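PDB 3KUW: fluoroacetyl-CoA thioesterase from Streptomyces Cattleya, which hydrolyses fluoroacetyl-CoA to fluoroacetate and coenzyme A before it can react with citrate synthase, and so confers resistance to fluoroacetate. Local coordinates for residues 100-105 / 118-123. The protein carries 1 engineered substitution. Sequence-based numbering, arbitrary orientation.
Sequences LSWRVS and HERAVI. With FAH (fluoroacetic acid), chain C.
Trp102 and Arg120 meet on the helix-facing side of a hot-dog fold sheet, where strands 99-107 and 112-124 run antiparallel as a beta hairpin. The benzo corner of the indole does the touching: CZ3 of Trp102 lies 3.7 Å from CG of Arg120, with CD of the arginine only slightly farther off. Both side chains rise toward helix 42-56, where Trp102 packs on Cys53 and Arg120 on Val54. The indole and guanidinium planes are turned 52° from each other, and the aliphatic part of Arg120, rather than its charged head, takes the ring contact.

Underneath, Leu100 pairs with Arg120 and Trp102 with His118 in two hydrogen-bonded pairs, each closed by two backbone bonds; the straightest runs from Leu100 N to Arg120 O at 3.0 Å (174° at the hydrogen). CD1 of Leu100 reaches diagonally to CG2 of Val122 at 3.8 Å.

The intervening pair, Ser101 and Glu119, is non-hydrogen-bonded and puts its side chains on the other face. Glu119 bends at chi2 (80°), which brings its carboxylate back alongside Ser101, OE2 of Glu119 lying 3.5 Å from CB of Ser101.

Arg120 belongs to the substrate-binding site. A bend at chi3 turns its head out of the line of the chain; NE is hydrogen-bonded to Ser67 OG, and NH1 makes a long, weak ion pair with the active-site Glu50. Fluoroacetic acid, hydrogen-bonded to Ser42 N of the second subunit, brings its F atom to the guanidinium edge, near the plane of the group and 3.4 Å from NH2 of Arg120.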
# COMPACT_ATOMS: atom_id res chain seq x y z
N LEU A 100 13.65 2.92 -12.34
CA LEU A 100 13.80 1.46 -12.24
C LEU A 100 12.41 0.79 -12.12
O LEU A 100 11.47 1.37 -11.54
CB LEU A 100 14.68 1.11 -11.04
CG LEU A 100 16.15 1.63 -11.03
CD1 LEU A 100 16.37 2.99 -10.35
CD2 LEU A 100 17.04 0.59 -10.33
N SER A 101 12.26 -0.42 -12.63
CA SER A 101 11.04 -1.13 -12.35
C SER A 101 11.31 -2.60 -12.14
O SER A 101 12.31 -3.15 -12.65
CB SER A 101 9.96 -0.83 -13.41
OG SER A 101 10.09 -1.68 -14.51
N TRP A 102 10.44 -3.21 -11.33
CA TRP A 102 10.50 -4.62 -10.98
C TRP A 102 9.12 -5.25 -11.23
O TRP A 102 8.08 -4.61 -11.06
CB TRP A 102 10.83 -4.84 -9.46
CG TRP A 102 12.24 -4.46 -9.05
CD1 TRP A 102 13.29 -5.30 -8.91
CD2 TRP A 102 12.75 -3.14 -8.79
NE1 TRP A 102 14.42 -4.61 -8.56
CE2 TRP A 102 14.11 -3.28 -8.47
CE3 TRP A 102 12.18 -1.86 -8.78
CZ2 TRP A 102 14.93 -2.19 -8.15
CZ3 TRP A 102 12.99 -0.77 -8.46
CH2 TRP A 102 14.35 -0.96 -8.12
N ARG A 103 9.14 -6.55 -11.57
CA ARG A 103 7.98 -7.39 -11.32
C ARG A 103 8.16 -7.94 -9.86
O ARG A 103 9.26 -8.45 -9.48
CB ARG A 103 7.90 -8.49 -12.38
CG ARG A 103 7.17 -9.70 -11.88
CD ARG A 103 5.80 -9.82 -12.45
NE ARG A 103 5.22 -11.06 -11.92
CZ ARG A 103 3.93 -11.29 -11.71
NH1 ARG A 103 3.58 -12.48 -11.20
NH2 ARG A 103 3.00 -10.35 -11.99
N VAL A 104 7.15 -7.73 -9.03
CA VAL A 104 7.17 -8.24 -7.64
C VAL A 104 6.20 -9.39 -7.43
O VAL A 104 5.09 -9.36 -7.94
CB VAL A 104 6.86 -7.11 -6.61
CG1 VAL A 104 8.14 -6.21 -6.50
CG2 VAL A 104 5.62 -6.25 -6.98
N SER A 105 6.57 -10.37 -6.62
CA SER A 105 5.59 -11.39 -6.26
C SER A 105 5.82 -11.79 -4.81
O SER A 105 6.93 -11.59 -4.31
CB SER A 105 5.61 -12.60 -7.21
OG SER A 105 6.84 -13.32 -7.27
N HIS A 118 6.26 -2.63 -9.64
CA HIS A 118 6.56 -1.47 -8.82
C HIS A 118 7.62 -0.68 -9.57
O HIS A 118 8.62 -1.27 -10.08
CB HIS A 118 7.14 -1.87 -7.44
CG HIS A 118 7.45 -0.67 -6.56
ND1 HIS A 118 8.61 -0.55 -5.82
CD2 HIS A 118 6.75 0.47 -6.35
CE1 HIS A 118 8.61 0.59 -5.16
NE2 HIS A 118 7.49 1.23 -5.46
N GLU A 119 7.44 0.65 -9.55
CA GLU A 119 8.39 1.59 -10.20
C GLU A 119 8.98 2.54 -9.17
O GLU A 119 8.28 2.90 -8.21
CB GLU A 119 7.63 2.35 -11.27
CG GLU A 119 7.45 1.53 -12.58
CD GLU A 119 6.31 0.47 -12.61
OE1 GLU A 119 5.24 0.63 -11.92
OE2 GLU A 119 6.48 -0.54 -13.37
N ARG A 120 10.26 2.91 -9.34
CA ARG A 120 10.94 3.79 -8.36
C ARG A 120 11.75 4.80 -9.14
O ARG A 120 12.13 4.53 -10.33
CB ARG A 120 11.86 3.01 -7.41
CG ARG A 120 11.16 1.84 -6.53
CD ARG A 120 12.14 1.38 -5.37
NE ARG A 120 12.32 2.46 -4.39
CZ ARG A 120 11.40 2.86 -3.48
NH1 ARG A 120 10.22 2.24 -3.36
NH2 ARG A 120 11.68 3.86 -2.67
N ALA A 121 11.95 5.98 -8.54
CA ALA A 121 12.82 7.01 -9.10
C ALA A 121 13.91 7.35 -8.10
O ALA A 121 13.65 7.50 -6.92
CB ALA A 121 12.05 8.27 -9.42
N VAL A 122 15.14 7.49 -8.61
CA VAL A 122 16.29 7.90 -7.79
C VAL A 122 16.12 9.42 -7.52
O VAL A 122 15.80 10.20 -8.45
CB VAL A 122 17.62 7.64 -8.54
CG1 VAL A 122 18.82 8.19 -7.79
CG2 VAL A 122 17.81 6.13 -8.87
N ILE A 123 16.35 9.83 -6.28
CA ILE A 123 16.24 11.25 -5.91
C ILE A 123 17.53 11.78 -5.27
O ILE A 123 18.27 11.01 -4.69
CB ILE A 123 15.05 11.51 -4.93
CG1 ILE A 123 15.18 10.66 -3.65
CG2 ILE A 123 13.72 11.24 -5.64
CD1 ILE A 123 14.23 11.11 -2.51
C FAH C . 7.53 6.36 -0.31
F FAH C . 9.06 4.32 -0.62
O FAH C . 7.34 7.56 -0.62
CH3 FAH C . 8.92 5.72 -0.60
OXT FAH C . 6.59 5.71 0.23